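Murein peptide amidase A (Escherichia coli O157:H7, PDB 5HXD) probably hydrolyses the gamma-D-glutamyl-diaminopimelate amide bond of the murein tripeptide as a zinc-dependent enzyme of the M14 carboxypeptidase family, in the breakdown of peptidoglycan. Local coordinates at residues E40-A46 and R72-C78; T48-S54 and S155-P159; T58-A62 and Y223-A228; G94-N100 and L126-D130; L160-P166 and L181-V187. One frame throughout, in Å; residues are numbered along the deposited sequence.

Interaction 1 (E40-A46 and R72-C78); sequences ESGLILA and RHHVVLC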
# COMPACT_ATOMS: atom_id res chain seq x y z
N GLU A 40 -6.25 22.31 20.05
CA GLU A 40 -7.17 21.98 18.98
C GLU A 40 -6.62 20.83 18.14
O GLU A 40 -7.37 20.16 17.42
CB GLU A 40 -7.41 23.20 18.10
CG GLU A 40 -6.16 23.61 17.31
CD GLU A 40 -6.28 24.96 16.64
OE1 GLU A 40 -6.54 25.97 17.35
OE2 GLU A 40 -6.10 25.02 15.40
N SER A 41 -5.31 20.62 18.23
CA SER A 41 -4.63 19.64 17.39
C SER A 41 -5.21 18.27 17.59
O SER A 41 -5.32 17.80 18.73
CB SER A 41 -3.14 19.62 17.67
OG SER A 41 -2.51 20.69 17.01
N GLY A 42 -5.60 17.65 16.48
CA GLY A 42 -6.14 16.31 16.45
C GLY A 42 -5.20 15.37 15.73
O GLY A 42 -4.07 15.74 15.41
N LEU A 43 -5.67 14.16 15.46
CA LEU A 43 -4.80 13.15 14.85
C LEU A 43 -5.45 12.57 13.60
O LEU A 43 -6.63 12.20 13.63
CB LEU A 43 -4.50 12.04 15.87
CG LEU A 43 -3.59 10.86 15.49
CD1 LEU A 43 -2.31 11.33 14.82
CD2 LEU A 43 -3.28 10.07 16.75
N ILE A 44 -4.69 12.51 12.51
CA ILE A 44 -5.20 11.88 11.29
C ILE A 44 -4.39 10.63 10.95
O ILE A 44 -3.16 10.64 10.84
CB ILE A 44 -5.22 12.87 10.10
CG1 ILE A 44 -5.96 14.15 10.51
CG2 ILE A 44 -5.94 12.24 8.90
CD1 ILE A 44 -5.52 15.38 9.75
N LEU A 45 -5.11 9.53 10.77
CA LEU A 45 -4.54 8.20 10.81
C LEU A 45 -4.86 7.49 9.52
O LEU A 45 -5.92 7.74 8.93
CB LEU A 45 -5.13 7.42 11.99
CG LEU A 45 -4.32 6.70 13.06
CD1 LEU A 45 -3.28 7.61 13.67
CD2 LEU A 45 -5.28 6.23 14.12
N ALA A 46 -3.98 6.58 9.10
CA ALA A 46 -4.28 5.74 7.96
C ALA A 46 -3.49 4.43 7.96
O ALA A 46 -2.57 4.24 8.76
CB ALA A 46 -4.01 6.49 6.69
N ARG A 72 -2.84 21.93 10.98
CA ARG A 72 -3.25 22.03 12.37
C ARG A 72 -3.12 20.72 13.15
O ARG A 72 -3.02 20.73 14.39
CB ARG A 72 -4.69 22.54 12.43
CG ARG A 72 -4.97 23.75 11.55
CD ARG A 72 -6.37 24.31 11.78
NE ARG A 72 -6.33 25.62 12.43
CZ ARG A 72 -6.55 26.77 11.81
NH1 ARG A 72 -6.81 26.80 10.50
NH2 ARG A 72 -6.49 27.90 12.50
N HIS A 73 -3.10 19.60 12.43
CA HIS A 73 -3.25 18.27 13.03
C HIS A 73 -2.11 17.30 12.73
O HIS A 73 -1.51 17.36 11.66
CB HIS A 73 -4.58 17.65 12.57
CG HIS A 73 -5.76 18.58 12.70
ND1 HIS A 73 -6.01 19.32 13.84
CD2 HIS A 73 -6.76 18.89 11.83
CE1 HIS A 73 -7.10 20.04 13.67
NE2 HIS A 73 -7.58 19.79 12.46
N HIS A 74 -1.82 16.42 13.68
CA HIS A 74 -0.79 15.38 13.55
C HIS A 74 -1.19 14.29 12.55
O HIS A 74 -2.38 14.00 12.37
CB HIS A 74 -0.51 14.72 14.90
CG HIS A 74 -0.16 15.68 15.99
ND1 HIS A 74 0.96 16.47 15.96
CD2 HIS A 74 -0.77 15.94 17.17
CE1 HIS A 74 1.02 17.20 17.06
NE2 HIS A 74 -0.02 16.90 17.81
N VAL A 75 -0.20 13.65 11.93
CA VAL A 75 -0.46 12.68 10.86
C VAL A 75 0.38 11.41 10.97
O VAL A 75 1.60 11.47 11.12
CB VAL A 75 -0.21 13.31 9.46
CG1 VAL A 75 -0.31 12.25 8.36
CG2 VAL A 75 -1.20 14.46 9.21
N VAL A 76 -0.31 10.27 10.92
CA VAL A 76 0.29 8.96 10.71
C VAL A 76 -0.21 8.33 9.40
O VAL A 76 -1.38 7.93 9.30
CB VAL A 76 -0.03 8.00 11.88
CG1 VAL A 76 0.40 6.56 11.56
CG2 VAL A 76 0.57 8.52 13.17
N LEU A 77 0.65 8.24 8.39
CA LEU A 77 0.24 7.69 7.09
C LEU A 77 -0.03 6.19 7.15
O LEU A 77 -0.97 5.71 6.51
CB LEU A 77 1.29 7.98 6.03
CG LEU A 77 1.43 9.44 5.64
CD1 LEU A 77 2.59 9.63 4.70
CD2 LEU A 77 0.15 9.87 5.00
N CYS A 78 0.78 5.45 7.89
CA CYS A 78 0.65 4.00 7.88
C CYS A 78 0.87 3.37 9.26
O CYS A 78 2.01 3.25 9.74
CB CYS A 78 1.61 3.41 6.84
SG CYS A 78 1.26 1.73 6.36

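Interaction 2 (T48-S54 and S155-P159); sequences THGDENS and SFHDP. With ZN (zinc ion), chain C.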
# COMPACT_ATOMS: atom_id res chain seq x y z
N THR A 48 -4.20 1.45 8.96
CA THR A 48 -4.38 0.48 10.03
C THR A 48 -4.36 -0.93 9.45
O THR A 48 -3.69 -1.82 9.98
CB THR A 48 -5.69 0.68 10.80
OG1 THR A 48 -5.70 1.96 11.43
CG2 THR A 48 -5.86 -0.40 11.86
N HIS A 49 -5.12 -1.11 8.36
CA HIS A 49 -5.15 -2.35 7.58
C HIS A 49 -4.31 -2.18 6.31
O HIS A 49 -4.59 -1.27 5.52
CB HIS A 49 -6.58 -2.72 7.21
CG HIS A 49 -7.44 -3.09 8.38
ND1 HIS A 49 -8.79 -2.82 8.41
CD2 HIS A 49 -7.15 -3.72 9.54
CE1 HIS A 49 -9.30 -3.27 9.55
NE2 HIS A 49 -8.32 -3.81 10.25
N GLY A 50 -3.33 -3.05 6.10
CA GLY A 50 -2.36 -2.88 5.02
C GLY A 50 -2.84 -2.94 3.57
O GLY A 50 -2.14 -2.47 2.69
N ASP A 51 -4.02 -3.51 3.32
CA ASP A 51 -4.59 -3.45 1.96
C ASP A 51 -5.49 -2.21 1.70
O ASP A 51 -5.93 -2.00 0.57
CB ASP A 51 -5.37 -4.73 1.66
CG ASP A 51 -6.46 -5.00 2.66
OD1 ASP A 51 -6.37 -4.44 3.76
OD2 ASP A 51 -7.38 -5.79 2.38
N GLU A 52 -5.73 -1.39 2.73
CA GLU A 52 -6.55 -0.17 2.59
C GLU A 52 -5.69 1.03 2.20
O GLU A 52 -5.57 2.03 2.92
CB GLU A 52 -7.37 0.07 3.86
CG GLU A 52 -8.19 -1.15 4.24
CD GLU A 52 -9.11 -0.96 5.43
OE1 GLU A 52 -8.84 -0.09 6.29
OE2 GLU A 52 -10.09 -1.71 5.54
N ASN A 53 -5.20 0.91 0.99
CA ASN A 53 -4.20 1.73 0.32
C ASN A 53 -4.60 3.12 -0.20
O ASN A 53 -3.80 4.06 -0.22
CB ASN A 53 -3.71 0.85 -0.83
CG ASN A 53 -2.71 -0.16 -0.38
OD1 ASN A 53 -2.15 -0.85 -1.20
ND2 ASN A 53 -2.28 -0.05 0.89
N SER A 54 -5.81 3.20 -0.74
CA SER A 54 -6.29 4.43 -1.38
C SER A 54 -6.37 5.64 -0.44
O SER A 54 -6.41 6.78 -0.90
CB SER A 54 -7.67 4.22 -2.03
OG SER A 54 -8.67 3.91 -1.07
N SER A 155 -9.57 8.16 11.68
CA SER A 155 -8.90 6.98 11.15
C SER A 155 -9.55 6.51 9.85
O SER A 155 -10.71 6.10 9.85
CB SER A 155 -8.91 5.85 12.17
OG SER A 155 -8.68 4.61 11.55
N PHE A 156 -8.81 6.58 8.75
CA PHE A 156 -9.32 6.21 7.43
C PHE A 156 -9.21 4.72 7.12
O PHE A 156 -8.18 4.12 7.39
CB PHE A 156 -8.56 7.00 6.37
CG PHE A 156 -8.91 8.43 6.34
CD1 PHE A 156 -9.92 8.88 5.52
CD2 PHE A 156 -8.26 9.32 7.16
CE1 PHE A 156 -10.28 10.20 5.51
CE2 PHE A 156 -8.61 10.65 7.15
CZ PHE A 156 -9.62 11.08 6.32
N HIS A 157 -10.29 4.15 6.55
CA HIS A 157 -10.31 2.76 6.09
C HIS A 157 -10.91 2.56 4.69
O HIS A 157 -11.26 3.52 4.01
CB HIS A 157 -11.10 1.89 7.07
CG HIS A 157 -10.38 1.59 8.34
ND1 HIS A 157 -10.00 2.56 9.24
CD2 HIS A 157 -9.98 0.41 8.88
CE1 HIS A 157 -9.39 2.01 10.27
NE2 HIS A 157 -9.37 0.70 10.08
N ASP A 158 -11.03 1.28 4.29
CA ASP A 158 -11.72 0.79 3.08
C ASP A 158 -12.68 -0.34 3.42
O ASP A 158 -12.42 -1.09 4.36
CB ASP A 158 -10.73 0.20 2.06
CG ASP A 158 -10.22 1.21 1.10
OD1 ASP A 158 -10.71 2.36 1.13
OD2 ASP A 158 -9.32 0.84 0.31
N PRO A 159 -13.74 -0.52 2.62
CA PRO A 159 -14.23 0.33 1.53
C PRO A 159 -15.71 0.65 1.73
O PRO A 159 -16.47 0.60 0.76
CB PRO A 159 -14.02 -0.56 0.31
CG PRO A 159 -14.25 -2.01 0.88
CD PRO A 159 -14.25 -1.88 2.42
ZN ZN C . -11.49 -1.56 7.54
O HOH W 1 -6.84 1.14 7.02
O HOH W 2 -6.08 2.91 5.40

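Interaction 3 (T58-A62 and Y223-A228); sequences TLSCA and YLFAMA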
# COMPACT_ATOMS: atom_id res chain seq x y z
N THR A 58 -3.74 8.99 -0.52
CA THR A 58 -4.48 10.25 -0.51
C THR A 58 -3.99 11.19 0.58
O THR A 58 -3.73 12.37 0.32
CB THR A 58 -5.98 10.02 -0.30
OG1 THR A 58 -6.52 9.33 -1.43
CG2 THR A 58 -6.69 11.35 -0.14
N LEU A 59 -3.86 10.65 1.79
CA LEU A 59 -3.32 11.41 2.91
C LEU A 59 -1.86 11.80 2.71
O LEU A 59 -1.45 12.89 3.10
CB LEU A 59 -3.46 10.62 4.21
CG LEU A 59 -3.01 11.33 5.49
CD1 LEU A 59 -3.76 12.64 5.64
CD2 LEU A 59 -3.22 10.43 6.70
N SER A 60 -1.07 10.92 2.09
CA SER A 60 0.33 11.22 1.77
C SER A 60 0.42 12.33 0.72
O SER A 60 1.39 13.10 0.70
CB SER A 60 1.06 9.97 1.26
OG SER A 60 2.42 10.24 0.96
N CYS A 61 -0.58 12.39 -0.16
CA CYS A 61 -0.64 13.40 -1.20
C CYS A 61 -1.06 14.73 -0.60
O CYS A 61 -0.49 15.78 -0.92
CB CYS A 61 -1.61 13.00 -2.32
SG CYS A 61 -0.94 11.79 -3.49
N ALA A 62 -2.05 14.67 0.27
CA ALA A 62 -2.53 15.86 0.95
C ALA A 62 -1.43 16.45 1.81
O ALA A 62 -1.23 17.64 1.81
CB ALA A 62 -3.73 15.54 1.77
N TYR A 223 -10.51 13.36 -4.01
CA TYR A 223 -10.59 13.56 -2.55
C TYR A 223 -9.45 14.39 -1.98
O TYR A 223 -9.35 14.56 -0.75
CB TYR A 223 -10.62 12.20 -1.84
CG TYR A 223 -11.94 11.48 -1.97
CD1 TYR A 223 -13.11 12.18 -2.15
CD2 TYR A 223 -12.01 10.09 -1.94
CE1 TYR A 223 -14.31 11.54 -2.29
CE2 TYR A 223 -13.21 9.44 -2.07
CZ TYR A 223 -14.36 10.17 -2.25
OH TYR A 223 -15.57 9.54 -2.38
N LEU A 224 -8.60 14.90 -2.86
CA LEU A 224 -7.39 15.60 -2.42
C LEU A 224 -7.78 16.94 -1.84
O LEU A 224 -7.12 17.43 -0.93
CB LEU A 224 -6.41 15.78 -3.59
CG LEU A 224 -5.06 16.43 -3.30
CD1 LEU A 224 -4.49 15.94 -1.99
CD2 LEU A 224 -4.07 16.16 -4.44
N PHE A 225 -8.86 17.51 -2.37
CA PHE A 225 -9.41 18.77 -1.89
C PHE A 225 -9.82 18.61 -0.44
O PHE A 225 -9.36 19.34 0.46
CB PHE A 225 -10.60 19.20 -2.76
CG PHE A 225 -11.34 20.41 -2.23
CD1 PHE A 225 -10.89 21.69 -2.50
CD2 PHE A 225 -12.50 20.25 -1.46
CE1 PHE A 225 -11.59 22.81 -2.00
CE2 PHE A 225 -13.18 21.36 -0.96
CZ PHE A 225 -12.73 22.64 -1.24
N ALA A 226 -10.69 17.64 -0.21
CA ALA A 226 -11.19 17.37 1.13
C ALA A 226 -10.06 17.01 2.10
O ALA A 226 -9.98 17.58 3.18
CB ALA A 226 -12.24 16.26 1.08
N MET A 227 -9.17 16.09 1.71
CA MET A 227 -8.08 15.67 2.59
C MET A 227 -7.20 16.84 3.02
O MET A 227 -6.87 16.98 4.21
CB MET A 227 -7.21 14.61 1.94
CG MET A 227 -6.33 13.87 2.96
SD MET A 227 -7.27 12.94 4.20
CE MET A 227 -7.94 11.61 3.19
N ALA A 228 -6.81 17.67 2.06
CA ALA A 228 -6.03 18.88 2.32
C ALA A 228 -6.72 19.84 3.29
O ALA A 228 -6.07 20.50 4.09
CB ALA A 228 -5.73 19.60 1.01

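Interaction 4 (G94-N100 and L126-D130); sequences GVDLNRN and LLTGD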
# COMPACT_ATOMS: atom_id res chain seq x y z
N GLY A 94 -0.43 -12.19 11.39
CA GLY A 94 -1.80 -12.61 11.12
C GLY A 94 -2.81 -12.03 12.10
O GLY A 94 -3.94 -12.50 12.19
N VAL A 95 -2.39 -11.01 12.85
CA VAL A 95 -3.27 -10.30 13.77
C VAL A 95 -4.00 -9.15 13.07
O VAL A 95 -3.40 -8.38 12.33
CB VAL A 95 -2.48 -9.75 14.97
CG1 VAL A 95 -3.38 -8.93 15.88
CG2 VAL A 95 -1.82 -10.89 15.75
N ASP A 96 -5.32 -9.06 13.30
CA ASP A 96 -6.09 -7.90 12.87
C ASP A 96 -5.85 -6.78 13.90
O ASP A 96 -6.38 -6.84 15.01
CB ASP A 96 -7.59 -8.25 12.75
CG ASP A 96 -8.43 -7.16 12.05
OD1 ASP A 96 -8.05 -5.95 12.07
OD2 ASP A 96 -9.49 -7.52 11.49
N LEU A 97 -5.04 -5.78 13.55
CA LEU A 97 -4.66 -4.73 14.50
C LEU A 97 -5.88 -3.99 15.04
O LEU A 97 -5.84 -3.42 16.13
CB LEU A 97 -3.68 -3.73 13.85
CG LEU A 97 -2.24 -4.20 13.60
CD1 LEU A 97 -1.45 -3.15 12.82
CD2 LEU A 97 -1.53 -4.55 14.87
N ASN A 98 -6.97 -4.00 14.29
CA ASN A 98 -8.19 -3.34 14.72
C ASN A 98 -9.08 -4.31 15.49
O ASN A 98 -10.29 -4.10 15.59
CB ASN A 98 -8.96 -2.77 13.52
CG ASN A 98 -9.84 -1.58 13.89
OD1 ASN A 98 -9.42 -0.67 14.61
ND2 ASN A 98 -11.05 -1.58 13.38
N ARG A 99 -8.47 -5.37 16.01
CA ARG A 99 -9.11 -6.19 17.04
C ARG A 99 -8.11 -6.37 18.16
O ARG A 99 -8.37 -7.09 19.13
CB ARG A 99 -9.56 -7.56 16.52
CG ARG A 99 -10.55 -7.52 15.36
CD ARG A 99 -11.87 -6.93 15.77
NE ARG A 99 -12.81 -6.89 14.66
CZ ARG A 99 -12.81 -5.96 13.71
NH1 ARG A 99 -11.91 -4.97 13.73
NH2 ARG A 99 -13.70 -6.02 12.73
N ASN A 100 -6.96 -5.70 18.03
CA ASN A 100 -5.84 -5.84 18.96
C ASN A 100 -5.67 -4.73 20.04
O ASN A 100 -4.73 -4.77 20.83
CB ASN A 100 -4.54 -5.96 18.15
CG ASN A 100 -3.40 -6.60 18.93
OD1 ASN A 100 -2.31 -6.02 19.05
ND2 ASN A 100 -3.64 -7.80 19.47
N LEU A 126 -8.70 -14.16 11.01
CA LEU A 126 -7.50 -13.51 11.51
C LEU A 126 -7.38 -13.70 13.01
O LEU A 126 -8.33 -14.13 13.66
CB LEU A 126 -7.49 -12.02 11.16
CG LEU A 126 -7.30 -11.61 9.69
CD1 LEU A 126 -7.19 -10.10 9.54
CD2 LEU A 126 -6.09 -12.29 9.10
N LEU A 127 -6.22 -13.37 13.57
CA LEU A 127 -6.01 -13.43 15.02
C LEU A 127 -6.20 -12.05 15.76
O LEU A 127 -5.97 -10.98 15.19
CB LEU A 127 -4.61 -14.00 15.30
CG LEU A 127 -4.25 -15.43 14.87
CD1 LEU A 127 -2.82 -15.69 15.22
CD2 LEU A 127 -5.11 -16.44 15.58
N THR A 128 -6.60 -12.09 17.03
CA THR A 128 -6.81 -10.84 17.78
C THR A 128 -5.62 -10.48 18.67
O THR A 128 -5.65 -9.46 19.38
CB THR A 128 -8.10 -10.89 18.66
OG1 THR A 128 -7.94 -11.86 19.71
CG2 THR A 128 -9.34 -11.22 17.84
N GLY A 129 -4.57 -11.30 18.64
CA GLY A 129 -3.43 -11.14 19.53
C GLY A 129 -3.50 -12.15 20.66
O GLY A 129 -4.57 -12.64 21.00
N ASP A 130 -2.36 -12.51 21.22
CA ASP A 130 -2.39 -13.49 22.30
C ASP A 130 -2.62 -12.77 23.63
O ASP A 130 -2.78 -13.39 24.67
CB ASP A 130 -1.10 -14.32 22.34
CG ASP A 130 0.16 -13.46 22.36
OD1 ASP A 130 0.28 -12.56 23.24
OD2 ASP A 130 1.03 -13.72 21.52

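Interaction 5 (L160-P166 and L181-V187); sequences LACIEDP and LPLVTSV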
# COMPACT_ATOMS: atom_id res chain seq x y z
N LEU A 160 -16.10 0.96 2.96
CA LEU A 160 -17.51 1.00 3.33
C LEU A 160 -18.20 2.32 3.02
O LEU A 160 -19.39 2.47 3.33
CB LEU A 160 -17.66 0.66 4.81
CG LEU A 160 -17.08 -0.72 5.09
CD1 LEU A 160 -17.30 -1.07 6.53
CD2 LEU A 160 -17.69 -1.78 4.16
N ALA A 161 -17.47 3.25 2.42
CA ALA A 161 -18.04 4.45 1.82
C ALA A 161 -18.94 5.27 2.76
O ALA A 161 -20.09 5.57 2.44
CB ALA A 161 -18.83 4.08 0.56
N CYS A 162 -18.39 5.67 3.91
CA CYS A 162 -19.16 6.43 4.87
C CYS A 162 -18.30 7.00 5.99
O CYS A 162 -17.16 6.57 6.19
CB CYS A 162 -20.25 5.55 5.48
SG CYS A 162 -19.57 4.19 6.41
N ILE A 163 -18.86 7.97 6.72
CA ILE A 163 -18.23 8.59 7.88
C ILE A 163 -18.88 8.09 9.16
O ILE A 163 -20.05 8.38 9.41
CB ILE A 163 -18.33 10.12 7.84
CG1 ILE A 163 -17.77 10.67 6.52
CG2 ILE A 163 -17.61 10.74 9.03
CD1 ILE A 163 -16.32 10.39 6.33
N GLU A 164 -18.14 7.34 9.99
CA GLU A 164 -18.71 6.80 11.22
C GLU A 164 -18.38 7.65 12.43
O GLU A 164 -17.33 7.47 13.04
CB GLU A 164 -18.21 5.39 11.47
CG GLU A 164 -18.49 4.44 10.35
CD GLU A 164 -17.75 3.15 10.53
OE1 GLU A 164 -17.91 2.52 11.60
OE2 GLU A 164 -17.02 2.76 9.59
N ASP A 165 -19.28 8.57 12.78
CA ASP A 165 -19.07 9.41 13.95
C ASP A 165 -20.04 9.04 15.05
O ASP A 165 -21.21 9.40 14.99
CB ASP A 165 -19.23 10.89 13.59
CG ASP A 165 -18.72 11.81 14.68
OD1 ASP A 165 -18.60 11.34 15.83
OD2 ASP A 165 -18.42 12.99 14.39
N PRO A 166 -19.53 8.33 16.07
CA PRO A 166 -20.28 7.87 17.25
C PRO A 166 -20.86 9.02 18.08
O PRO A 166 -21.75 8.79 18.90
CB PRO A 166 -19.24 7.09 18.07
CG PRO A 166 -17.91 7.64 17.61
CD PRO A 166 -18.09 8.02 16.16
N LEU A 181 -19.72 11.56 1.59
CA LEU A 181 -20.03 10.27 2.15
C LEU A 181 -21.09 10.44 3.21
O LEU A 181 -21.05 11.40 3.98
CB LEU A 181 -18.78 9.63 2.76
CG LEU A 181 -17.74 9.20 1.75
CD1 LEU A 181 -16.56 8.61 2.49
CD2 LEU A 181 -18.36 8.20 0.79
N PRO A 182 -22.04 9.50 3.26
CA PRO A 182 -23.08 9.47 4.29
C PRO A 182 -22.51 9.52 5.70
O PRO A 182 -21.42 8.99 5.91
CB PRO A 182 -23.79 8.14 4.03
CG PRO A 182 -22.82 7.35 3.23
CD PRO A 182 -22.12 8.34 2.38
N LEU A 183 -23.21 10.15 6.63
CA LEU A 183 -22.79 10.15 8.03
C LEU A 183 -23.61 9.15 8.83
O LEU A 183 -24.83 9.17 8.80
CB LEU A 183 -22.90 11.54 8.64
CG LEU A 183 -22.54 11.66 10.12
CD1 LEU A 183 -21.19 11.07 10.43
CD2 LEU A 183 -22.54 13.10 10.52
N VAL A 184 -22.91 8.27 9.54
CA VAL A 184 -23.51 7.13 10.23
C VAL A 184 -22.86 7.05 11.61
O VAL A 184 -21.84 7.70 11.83
CB VAL A 184 -23.33 5.84 9.36
CG1 VAL A 184 -22.57 4.75 10.10
CG2 VAL A 184 -24.67 5.35 8.84
N THR A 185 -23.43 6.32 12.56
CA THR A 185 -22.75 6.17 13.85
C THR A 185 -21.91 4.87 13.94
O THR A 185 -20.88 4.83 14.62
CB THR A 185 -23.73 6.22 15.05
OG1 THR A 185 -24.99 5.67 14.67
CG2 THR A 185 -23.93 7.65 15.55
N SER A 186 -22.31 3.81 13.23
CA SER A 186 -21.55 2.56 13.30
C SER A 186 -21.59 1.70 12.04
O SER A 186 -22.53 1.78 11.24
CB SER A 186 -22.04 1.71 14.47
OG SER A 186 -21.52 2.20 15.69
N VAL A 187 -20.56 0.87 11.88
CA VAL A 187 -20.62 -0.29 11.00
C VAL A 187 -21.46 -1.35 11.71
O VAL A 187 -21.01 -1.95 12.69
CB VAL A 187 -19.21 -0.86 10.63
CG1 VAL A 187 -18.54 0.00 9.59
CG2 VAL A 187 -18.31 -0.99 11.87

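Interaction 1 (E40-A46 and R72-C78)
Leu43, Ile44 and Leu45 run parallel to His74, Val75 and Val76, the short axes 4.7 Å apart and 17° from alignment. The ladder follows the parallel pattern: His74 bonds to the other segment through both its backbone N and O, the N donating to Gly42 O at 2.9 Å and the O accepting from Ile44 N. Val76 N then bonds to Ile44 O, and a weak link from Ala46 N to Val76 O ends the series. Side chains extend the pairing upstream. Ser41 OG, beside its own backbone N (chi1 -80°), donates to Arg72 O at 2.7 Å. Gly42 N reaches His73 ND1 from well outside the ring plane, at 3.2 Å, while the far nitrogen NE2 of that ring is held by Trp233 O. At the solvent-facing end Arg72 NE and Glu40 OE2 form a salt bridge of 3.0 Å, with the carboxylate almost coplanar with the guanidinium. Leu45 CD1 lies alongside Val76 CB, 3.7 Å away. Strand 43-45, helix 53-65 and strand 74-76 form a beta-alpha-beta unit, the helix touching Ala46 and Val75; helix 136-148 covers the face bearing Leu43, Leu45 and Val76, and strand 153-157 continues the sheet beyond strand 43-45.

Interaction 2 (T48-S54 and S155-P159)
His49 and His157 meet beside the zinc ion in an offset edge-to-face pair, the edge of His157 turned toward the face of His49, with centroids 5.1 Å apart and planes at 88°. Of the two segments, Glu52 alone bonds the ion, through OE2 at 2.4 Å, and one further ligand atom comes from outside them. Extended beyond CG (chi2 -176°), the Glu52 chain carries its carboxylate across the gap; its CG passes Asp158 CB at 3.6 Å, the two side chains sliding past each other in opposite directions. Glu52 OE2 also accepts a weak bond from His49 ND1 at 3.3 Å. In the next shell, Thr48 CB lies 3.7 Å from His157 NE2, and a type I turn from His49 to Glu52 sets the spacing of these two residues. A water sits between the backbone carbonyls of Glu52 and Phe156, 2.7 Å from Glu52 O, and Ser54 OG makes a weak bond to Asp158 OD2. Farther out, Asp96 OD1 takes up His49 NE2, while the predicted proton donor/acceptor Glu210 stands next to His157. The His-X-X-Glu turn with a distant histidine is the M14 zinc signature, in keeping with the prediction that His49, Glu52 and His157 bind the zinc. As modelled, His49 ND1 lies 3.1 Å from the zinc ion without a metal bond, and His157 comes nearest to it with the carbon CD2.

Interaction 3 (T58-A62 and Y223-A228)
Apolar contacts between Met227 and Leu224 on one side and Thr58, Leu59, Cys61 and Ala62 on the other make up this helix pair, whose short axes approach to 8.8 Å and cross at -66°. Methyl and methylene contacts come first. Ala62 CB sits against the Met227 chain near CB and CG, and Leu224 CD1 reaches over the Ala62 backbone, 3.5 Å from Ala62 CA, while also touching Cys61 CB at 4.1 Å. The thioether of Met227 takes its own share of this packing. With CG anti to the backbone N (chi1 -163°), the bend at chi2 sets SD 3.8 Å from Leu59 CD1, the two side chains at about a right angle, and the bend at chi3 turns CE to Thr58 CG2, 3.6 Å away. The backbones come nearest at Ala62 and Ala228, whose CA atoms are 4.8 Å apart. Trp115 of the second subunit packs on both Cys61 and Leu224.

The polar group of Thr58 is satisfied within its own helix, where OG1 bonds to Ser54 O. Leu59 and Met227 also reach the sheet residues Ile44 and Phe156, an arrangement of two helices side by side over one sheet face, as in the alpha/beta fold of the M14 peptidases.

Interaction 4 (G94-N100 and L126-D130)
Leu127 is bonded at both its N and its O to the loop of residues 94-100: its N donates to Gly94 O at 2.8 Å, close to straight, and its O accepts Asp96 N at the same 2.8 Å. Together these form a single backbone bridge opposite Val95, whose CG1 rests on Leu127 O and Gly129 N. The next carbonyl outward, Thr128 O, receives Asn100 ND2 at 2.6 Å; Thr128 O lies in the amide plane of Asn100, while ND2 stands above the carbonyl plane, not on a lone pair. Trp106 NE1 gives that oxygen a second donor, and Asn100 OD1 is taken by Glu135 N and Thr138 OG1, so both ends of the amide are engaged. Asn100 ND2 also lies 3.3 Å from Gly129 CA, and the backbone angles of Gly129 themselves call for glycine. Thr128 OG1 is bonded to Lys107 O.

Asp96 is satisfied differently. Its first torsion (chi1 -169°) directs the carboxylate to Asn98 N and His49. OD1 accepts Asn98 N at 3.1 Å, from the anti side and out of the carboxylate plane, which is an Asx turn, and also meets His49 NE2; OD2 forms a salt bridge with Arg89. Asp96 CB touches Leu126 CD1, and Arg99 CB touches Thr128 CG2. Arg99 NH1 donates to Asn98 O at 2.6 Å from above that carbonyl's plane, the oxygen lying in the guanidinium plane. Asp96 behind His49, a predicted zinc ligand, followed by Asn98 and Arg99, recalls the Asp-X-Asn-Arg sequence of M14 carboxypeptidases, whose Asn-Arg pair engages the substrate carboxylate; a cacodylate ion close to Arg99, probably from the crystallisation liquor, is consistent with an anion pocket here.

Interaction 5 (L160-P166 and L181-V187)
Glu164 stands beside Val184 and Val187 where two parallel strands end, and its side chain maps this contact. CB lies 4.2 Å from Thr185 O. CG, anti to the carbonyl carbon (chi1 -57°), runs alongside Val184 CG1 at 4.1 Å, both side chains pointing the same way. Since the chain is extended past CG (chi2 169°), CD is carried up to Val187 CG1. At the tip, OE1 accepts a weak bond from Val187 N at 3.1 Å, and OE2, also next to Val187 CG1, comes close to the carboxylate of Glu210.

The backbones hold the pair in register. Ile163 is bonded at both ends, its N to Pro182 O at 2.9 Å and its O to Val184 N, and Asp165 N then meets Val184 O. On the opposite face to Glu164, Ile163 CG2 and Leu183 CD1 meet at 3.9 Å, and Leu183 CD1 continues to Asp165 CB. Leu181 crosses Ile163 at about a right angle, and Leu160 CD1 reaches Val187 CG1 at 3.5 Å from the far end of its segment. The polar end of Asp165 is directed to His205, Arg167 and Ser169. Ala161 and Cys162 both face Glu210 in a G1 bulge, where strand 206-210 joins antiparallel. Strand 162-164, helix 170-178 and strand 183-184 form a beta-alpha-beta unit at the edge of the mixed sheet, the helix packing on Ile163 and Leu183 and the Glu164 end lying next to the predicted active-site glutamate.

How the interactions relate
Interaction 1 and interaction 5 sit at the two edges of one mixed sheet, their centres 19 Å apart, and interaction 2 lies between them at the ends of strands 43-45 and 153-157, about 15 Å from each. Interaction 3 adds helices 53-65 and 224-230 over one face, and shares helix 53-65 with interaction 2. Along the chain, interactions 1, 4 and 5 follow in series, whereas interactions 1, 2 and 3 interleave, tying distant sequence together. Interaction 4, away from the sheet and with its centre 16 Å from that of interaction 2, joins it through Asp96 and His49. The zinc site is thereby framed by loops arriving from separate parts of a single alpha/beta domain.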